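Local coordinates for RabGAP/TBC protein (Chlamydomonas reinhardtii, PDB 4P17) that is a flagellar protein of unconfirmed function that probably stimulates GTP hydrolysis by Rab GTPases through its TBC domain, at residues C235-S238 and V239-S243; E244-M247 and R248-S252; F254-G257 and P258-F262. All coordinates share one frame; numbering follows the deposited sequence.

Contact 1. Residues C235-S238 and V239-S243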
loop_
_atom_site.group_PDB
_atom_site.type_symbol
_atom_site.label_atom_id
_atom_site.label_comp_id
_atom_site.label_asym_id
_atom_site.label_seq_id
_atom_site.Cartn_x
_atom_site.Cartn_y
_atom_site.Cartn_z
ATOM N N CYS A 235 -1.471 -4.534 6.043
ATOM C CA CYS A 235 -2.122 -3.284 5.632
ATOM C C CYS A 235 -1.441 -2.648 4.451
ATOM O O CYS A 235 -1.789 -1.562 4.055
ATOM C CB CYS A 235 -2.151 -2.297 6.793
ATOM S SG CYS A 235 -3.053 -2.969 8.209
ATOM N N LEU A 236 -0.467 -3.340 3.876
ATOM C CA LEU A 236 0.294 -2.839 2.749
ATOM C C LEU A 236 0.808 -1.435 2.991
ATOM O O LEU A 236 0.658 -0.569 2.136
ATOM C CB LEU A 236 -0.547 -2.835 1.473
ATOM C CG LEU A 236 -1.276 -4.126 1.212
ATOM C CD1 LEU A 236 -2.226 -3.903 0.036
ATOM C CD2 LEU A 236 -0.247 -5.207 0.941
ATOM N N PHE A 237 1.396 -1.246 4.173
ATOM C CA PHE A 237 1.946 0.028 4.671
ATOM C C PHE A 237 0.943 1.145 4.906
ATOM O O PHE A 237 1.346 2.241 5.282
ATOM C CB PHE A 237 3.064 0.534 3.727
ATOM C CG PHE A 237 4.221 -0.435 3.585
ATOM C CD1 PHE A 237 5.092 -0.656 4.646
ATOM C CD2 PHE A 237 4.403 -1.152 2.412
ATOM C CE1 PHE A 237 6.129 -1.566 4.521
ATOM C CE2 PHE A 237 5.420 -2.071 2.290
ATOM C CZ PHE A 237 6.294 -2.274 3.340
ATOM N N SER A 238 -0.364 0.891 4.745
ATOM C CA SER A 238 -1.301 1.976 4.684
ATOM C C SER A 238 -1.497 2.654 6.047
ATOM O O SER A 238 -1.891 3.822 6.080
ATOM C CB SER A 238 -2.671 1.527 4.126
ATOM O OG SER A 238 -3.276 0.460 4.859
ATOM N N VAL A 239 -1.220 1.948 7.151
ATOM C CA VAL A 239 -1.336 2.542 8.486
ATOM C C VAL A 239 0.033 2.921 9.071
ATOM O O VAL A 239 0.136 3.192 10.260
ATOM C CB VAL A 239 -2.027 1.604 9.497
ATOM C CG1 VAL A 239 -3.358 1.054 8.919
ATOM C CG2 VAL A 239 -1.147 0.453 9.875
ATOM N N SER A 240 1.069 2.927 8.240
ATOM C CA SER A 240 2.431 3.040 8.717
ATOM C C SER A 240 3.196 4.185 8.093
ATOM O O SER A 240 3.988 4.833 8.772
ATOM C CB SER A 240 3.152 1.727 8.462
ATOM O OG SER A 240 2.627 0.735 9.321
ATOM N N LEU A 241 2.943 4.443 6.806
ATOM C CA LEU A 241 3.719 5.418 6.052
ATOM C C LEU A 241 2.846 6.568 5.561
ATOM O O LEU A 241 1.624 6.411 5.469
ATOM C CB LEU A 241 4.414 4.768 4.856
ATOM C CG LEU A 241 5.211 3.473 5.014
ATOM C CD1 LEU A 241 5.824 3.070 3.673
ATOM C CD2 LEU A 241 6.304 3.569 6.101
ATOM N N PRO A 242 3.457 7.732 5.280
ATOM C CA PRO A 242 2.710 8.813 4.645
ATOM C C PRO A 242 2.075 8.340 3.359
ATOM O O PRO A 242 2.651 7.529 2.668
ATOM C CB PRO A 242 3.770 9.864 4.357
ATOM C CG PRO A 242 4.779 9.645 5.431
ATOM C CD PRO A 242 4.836 8.150 5.592
ATOM N N SER A 243 0.898 8.844 3.047
ATOM C CA SER A 243 0.126 8.280 1.947
ATOM C C SER A 243 0.836 8.309 0.578
ATOM O O SER A 243 0.700 7.373 -0.209
ATOM C CB SER A 243 -1.227 9.010 1.847
ATOM O OG SER A 243 -1.068 10.244 1.191
HETATM O O HOH W 1 -0.916 6.226 4.707
#

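Contact 2. Residues E244-M247 and R248-S252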
loop_
_atom_site.group_PDB
_atom_site.type_symbol
_atom_site.label_atom_id
_atom_site.label_comp_id
_atom_site.label_asym_id
_atom_site.label_seq_id
_atom_site.Cartn_x
_atom_site.Cartn_y
_atom_site.Cartn_z
ATOM N N GLU A 244 1.611 9.344 0.284
ATOM C CA GLU A 244 2.239 9.403 -1.036
ATOM C C GLU A 244 3.388 8.391 -1.095
ATOM O O GLU A 244 3.725 7.871 -2.167
ATOM C CB GLU A 244 2.732 10.810 -1.353
ATOM C CG GLU A 244 1.634 11.807 -1.385
ATOM C CD GLU A 244 2.095 13.169 -1.748
ATOM O OE1 GLU A 244 2.677 13.321 -2.841
ATOM O OE2 GLU A 244 1.896 14.087 -0.918
ATOM N N THR A 245 3.953 8.077 0.068
ATOM C CA THR A 245 5.028 7.087 0.115
ATOM C C THR A 245 4.404 5.706 -0.078
ATOM O O THR A 245 4.935 4.867 -0.822
ATOM C CB THR A 245 5.777 7.187 1.413
ATOM O OG1 THR A 245 6.311 8.508 1.489
ATOM C CG2 THR A 245 6.884 6.214 1.488
ATOM N N VAL A 246 3.272 5.483 0.588
ATOM C CA VAL A 246 2.543 4.224 0.435
ATOM C C VAL A 246 2.255 3.958 -1.045
ATOM O O VAL A 246 2.479 2.839 -1.531
ATOM C CB VAL A 246 1.202 4.218 1.203
ATOM C CG1 VAL A 246 0.433 2.915 0.950
ATOM C CG2 VAL A 246 1.393 4.395 2.693
ATOM N N MET A 247 1.774 4.969 -1.765
ATOM C CA MET A 247 1.330 4.747 -3.150
ATOM C C MET A 247 2.488 4.350 -4.046
ATOM O O MET A 247 2.301 3.627 -5.024
ATOM C CB MET A 247 0.659 5.990 -3.745
ATOM C CG MET A 247 -0.391 6.599 -2.903
ATOM S SD MET A 247 -1.764 5.506 -2.667
ATOM C CE MET A 247 -2.826 6.666 -1.770
ATOM N N ARG A 248 3.701 4.789 -3.721
ATOM C CA ARG A 248 4.839 4.339 -4.503
ATOM C C ARG A 248 5.125 2.863 -4.284
ATOM O O ARG A 248 5.500 2.128 -5.225
ATOM C CB ARG A 248 6.078 5.154 -4.163
ATOM C CG ARG A 248 6.069 6.537 -4.759
ATOM C CD ARG A 248 6.397 6.516 -6.248
ATOM N NE ARG A 248 7.688 5.891 -6.526
ATOM C CZ ARG A 248 8.858 6.519 -6.399
ATOM N NH1 ARG A 248 8.897 7.803 -6.032
ATOM N NH2 ARG A 248 9.982 5.876 -6.663
ATOM N N THR A 249 4.939 2.392 -3.063
ATOM C CA THR A 249 5.047 0.947 -2.823
ATOM C C THR A 249 3.963 0.207 -3.632
ATOM O O THR A 249 4.196 -0.867 -4.220
ATOM C CB THR A 249 4.945 0.551 -1.325
ATOM O OG1 THR A 249 3.595 0.596 -0.861
ATOM C CG2 THR A 249 5.823 1.426 -0.432
ATOM N N TRP A 250 2.791 0.808 -3.690
ATOM C CA TRP A 250 1.664 0.190 -4.387
ATOM C C TRP A 250 1.871 0.186 -5.897
ATOM O O TRP A 250 1.515 -0.801 -6.592
ATOM C CB TRP A 250 0.373 0.926 -4.020
ATOM C CG TRP A 250 -0.148 0.618 -2.607
ATOM C CD1 TRP A 250 0.540 -0.024 -1.565
ATOM C CD2 TRP A 250 -1.455 0.921 -2.097
ATOM N NE1 TRP A 250 -0.295 -0.129 -0.463
ATOM C CE2 TRP A 250 -1.509 0.456 -0.760
ATOM C CE3 TRP A 250 -2.597 1.536 -2.649
ATOM C CZ2 TRP A 250 -2.663 0.595 0.044
ATOM C CZ3 TRP A 250 -3.746 1.675 -1.833
ATOM C CH2 TRP A 250 -3.761 1.196 -0.513
ATOM N N ASP A 251 2.450 1.265 -6.421
ATOM C CA ASP A 251 2.851 1.298 -7.847
ATOM C C ASP A 251 3.566 0.006 -8.224
ATOM O O ASP A 251 3.192 -0.689 -9.145
ATOM C CB ASP A 251 3.783 2.466 -8.187
ATOM C CG ASP A 251 3.100 3.840 -8.101
ATOM O OD1 ASP A 251 1.865 3.882 -8.135
ATOM O OD2 ASP A 251 3.820 4.875 -8.028
ATOM N N SER A 252 4.625 -0.314 -7.502
ATOM C CA SER A 252 5.381 -1.522 -7.829
ATOM C C SER A 252 4.700 -2.823 -7.386
ATOM O O SER A 252 4.864 -3.853 -8.043
ATOM C CB SER A 252 6.775 -1.420 -7.242
ATOM O OG SER A 252 7.512 -0.460 -8.016
#

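Contact 3. Residues F254-G257 and P258-F262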
loop_
_atom_site.group_PDB
_atom_site.type_symbol
_atom_site.label_atom_id
_atom_site.label_comp_id
_atom_site.label_asym_id
_atom_site.label_seq_id
_atom_site.Cartn_x
_atom_site.Cartn_y
_atom_site.Cartn_z
ATOM N N PHE A 254 1.533 -3.511 -7.523
ATOM C CA PHE A 254 0.501 -3.827 -8.515
ATOM C C PHE A 254 1.101 -4.210 -9.863
ATOM O O PHE A 254 0.369 -4.604 -10.753
ATOM C CB PHE A 254 -0.472 -2.630 -8.714
ATOM C CG PHE A 254 -1.337 -2.337 -7.494
ATOM C CD1 PHE A 254 -1.907 -3.373 -6.769
ATOM C CD2 PHE A 254 -1.560 -1.047 -7.066
ATOM C CE1 PHE A 254 -2.674 -3.114 -5.645
ATOM C CE2 PHE A 254 -2.313 -0.803 -5.936
ATOM C CZ PHE A 254 -2.865 -1.834 -5.237
ATOM N N TYR A 255 2.420 -4.116 -10.005
ATOM C CA TYR A 255 3.093 -4.541 -11.242
ATOM C C TYR A 255 4.038 -5.734 -11.051
ATOM O O TYR A 255 4.040 -6.674 -11.849
ATOM C CB TYR A 255 3.871 -3.373 -11.828
ATOM C CG TYR A 255 4.495 -3.732 -13.143
ATOM C CD1 TYR A 255 3.760 -3.672 -14.313
ATOM C CD2 TYR A 255 5.817 -4.112 -13.213
ATOM C CE1 TYR A 255 4.327 -4.004 -15.522
ATOM C CE2 TYR A 255 6.392 -4.446 -14.421
ATOM C CZ TYR A 255 5.644 -4.378 -15.559
ATOM O OH TYR A 255 6.239 -4.706 -16.741
ATOM N N GLU A 256 4.835 -5.703 -9.988
ATOM C CA GLU A 256 5.848 -6.726 -9.766
ATOM C C GLU A 256 5.385 -7.834 -8.828
ATOM O O GLU A 256 5.952 -8.915 -8.837
ATOM C CB GLU A 256 7.115 -6.087 -9.181
ATOM C CG GLU A 256 7.740 -5.051 -10.067
ATOM C CD GLU A 256 9.103 -4.646 -9.606
ATOM O OE1 GLU A 256 9.889 -5.515 -9.157
ATOM O OE2 GLU A 256 9.389 -3.451 -9.702
ATOM N N GLY A 257 4.397 -7.556 -7.982
ATOM C CA GLY A 257 3.891 -8.566 -7.058
ATOM C C GLY A 257 4.404 -8.458 -5.624
ATOM O O GLY A 257 5.107 -7.525 -5.282
ATOM N N PRO A 258 4.094 -9.451 -4.791
ATOM C CA PRO A 258 4.251 -9.270 -3.341
ATOM C C PRO A 258 5.688 -9.279 -2.814
ATOM O O PRO A 258 5.862 -8.974 -1.638
ATOM C CB PRO A 258 3.473 -10.445 -2.746
ATOM C CG PRO A 258 3.412 -11.474 -3.835
ATOM C CD PRO A 258 3.524 -10.768 -5.146
ATOM N N LYS A 259 6.691 -9.632 -3.616
ATOM C CA LYS A 259 8.043 -9.475 -3.104
ATOM C C LYS A 259 8.344 -8.018 -2.741
ATOM O O LYS A 259 9.196 -7.748 -1.897
ATOM C CB LYS A 259 9.069 -9.986 -4.100
ATOM C CG LYS A 259 9.030 -11.478 -4.258
ATOM C CD LYS A 259 10.162 -11.924 -5.114
ATOM C CE LYS A 259 10.140 -13.380 -5.411
ATOM N NZ LYS A 259 11.360 -13.683 -6.228
ATOM N N ILE A 260 7.652 -7.085 -3.368
ATOM C CA ILE A 260 7.758 -5.670 -2.999
ATOM C C ILE A 260 7.579 -5.463 -1.482
ATOM O O ILE A 260 8.172 -4.562 -0.871
ATOM C CB ILE A 260 6.693 -4.834 -3.795
ATOM C CG1 ILE A 260 6.978 -4.899 -5.298
ATOM C CG2 ILE A 260 6.624 -3.367 -3.330
ATOM C CD1 ILE A 260 8.328 -4.267 -5.701
ATOM N N LEU A 261 6.741 -6.280 -0.849
ATOM C CA LEU A 261 6.484 -6.037 0.565
ATOM C C LEU A 261 7.769 -6.222 1.369
ATOM O O LEU A 261 8.138 -5.332 2.131
ATOM C CB LEU A 261 5.382 -6.941 1.060
ATOM C CG LEU A 261 4.031 -6.672 0.378
ATOM C CD1 LEU A 261 3.018 -7.636 0.950
ATOM C CD2 LEU A 261 3.577 -5.189 0.523
ATOM N N PHE A 262 8.494 -7.321 1.166
ATOM C CA PHE A 262 9.669 -7.502 2.005
ATOM C C PHE A 262 10.811 -6.619 1.482
ATOM O O PHE A 262 11.667 -6.220 2.263
ATOM C CB PHE A 262 10.087 -8.985 2.142
ATOM C CG PHE A 262 10.521 -9.679 0.855
ATOM C CD1 PHE A 262 11.738 -9.383 0.256
ATOM C CD2 PHE A 262 9.738 -10.695 0.296
ATOM C CE1 PHE A 262 12.150 -10.052 -0.888
ATOM C CE2 PHE A 262 10.144 -11.366 -0.845
ATOM C CZ PHE A 262 11.349 -11.067 -1.430
HETATM O O HOH W 2 6.696 -10.392 -6.669
#

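Contact 1. Residues C235-S238 and V239-S243
Phe237 and Leu241 lie side by side and point the same way, Leu241 CD1 resting 3.7 Å from Phe237 CB and catching the ring only obliquely. Each has its CG anti to the carbonyl carbon (chi1 -59° for Phe237, -48° for Leu241), which lines the phenyl ring and the isobutyl group up along one flank. Two apolar residues suit this flank, which is buried. Phe237 O accepts two hydrogen bonds. Leu241 N approaches at 3.1 Å from Phe237 O, nearly along the C=O axis, while Ser240 N, 3.0 Å from Phe237 O, stands well above the carbonyl plane. The chain is thereby curled round a single oxygen. On the other flank Val239 CG1 packs loosely against Cys235 SG at 4.1 Å.

Ser238 closes the type I' turn that begins at Cys235, in which Leu236 and Phe237 both take left-handed backbone angles. Its hydroxyl sits in the crowded position between its own backbone N and carbonyl carbon, a rotation (chi1 57°) that swings Ser238 OG back over the turn to donate to a lone pair of Cys235 O, 2.6 Å away. The same carbonyl accepts from Ser238 N. Ser238 OG is also hydrogen-bonded to Thr156 OG1 of helix 153-164. Without the hydroxyl, as with an alanine here, Cys235 O would probably keep one donor fewer and Thr156 OG1 would lose this partner. Farther on, a water donates to both Ser238 O and Leu241 O, bridging two backbone groups.

Leu236 is the C-prime residue of the Schellman motif that ends helix 226-234, and Pro242 is the N-cap of helix 243-256. Cys235, Ser238 and Val239 touch helix 153-164, Phe237 and Leu241 pack on helix 259-271, and Leu236 reaches both.

Contact 2. Residues E244-M247 and R248-S252
Trp250 lies alongside Val246, one turn earlier in the helix, and meets Met247 at a slant. Trp250 CB passes Met247 O at 3.5 Å. The next atoms, CG and CD1, run past the carbonyl of Val246, with Trp250 CD1 3.5 Å from Val246 O. At the pyrrole part of the indole, Val246 CG1 settles over one face: it is 3.4 Å from Trp250 NE1 and 3.7 Å from the centroid of the five-membered ring, 23° off its normal, a CH-pi contact. The same methyl meets Trp250 CE2 at 3.6 Å and then CZ2, carrying the contact on to the six-membered ring. It gets there because CG1 stands opposite the backbone N of Val246 (chi1 177°), directed along the helix. Trp250 NE1 donates a hydrogen bond to Leu236 O in the preceding loop, which, with the packing on the ring face, probably limits rotation of the indole. On the six-membered ring, Trp250 CE3 comes within 4.1 Å of Met247 SD, an oblique Met-aromatic contact; the Met247 chain bends at chi2 (-64°), bringing SD back beside the ring. Leu160 of helix 153-164 touches Val246, Met247 and Trp250.

Thr249 tucks its hydroxyl back onto the helix, where OG1 donates to a lone pair of Val246 O at 2.6 Å. Trp250 N donates to the same oxygen, 3.0 Å from Val246 O, and both donors lie in the carbonyl plane. The chemistry is thus divided. A beta-branched methyl and a pliable thioether suit a buried indole, whereas the hydroxyl of Thr249 is satisfied by the helix's own backbone and the indole N-H by a loop carbonyl.

Contact 3. Residues F254-G257 and P258-F262
Gly257 leaves the helix with positive phi (101°) and carries its carbonyl to Ile260, whose N donates to Gly257 O at 3.2 Å in a fairly straight bond (158°). A side chain at Gly257 would run into the carbonyl of Glu256 and the CD of Pro258, which explains why glycine occupies the place. Pro258, second in the turn, has no N-H, and its fixed phi (-74°) suits a position leading into a helix. A water links the two sides: it donates to Glu256 O, 2.7 Å away, and accepts from Lys259 N, so polar groups of the bend are bridged.

Among the side chains, Ile260 turns toward the preceding helix and crosses Glu256 at about a right angle. Its CD1 rests against the carboxylate end, 4.0 Å from Glu256 OE1, and CG1 lies 3.2 Å from Gly257 O. The acid reaches past this methyl to a salt bridge with Arg65, while Phe307 touches both Glu256 and Ile260.

This is a short, tight turn joining two consecutive helices, glycine following helix 243-256 and proline preceding helix 259-271, within the all-helical fold of a TBC domain.

How the contacts relate
Along the chain the three contacts follow in series, and none nests in or crosses another. Contact 1 closes the loop between helix 226-234 and helix 243-256; contact 2 lies wholly within the latter helix; contact 3 turns its far end into helix 259-271. Folding brings the outer two together, their centres about 15 Å apart: Leu236 CD2 of contact 1 meets Leu261 CD2 of contact 3 at 3.8 Å. Contact 2 is joined to its neighbours by Val246 CG2, 3.4 Å from Leu241 O, and by Ser252 CB, 3.6 Å from Ile260 CD1. Helix 243-256 is thus tied at both ends to consecutive helices of the TBC domain.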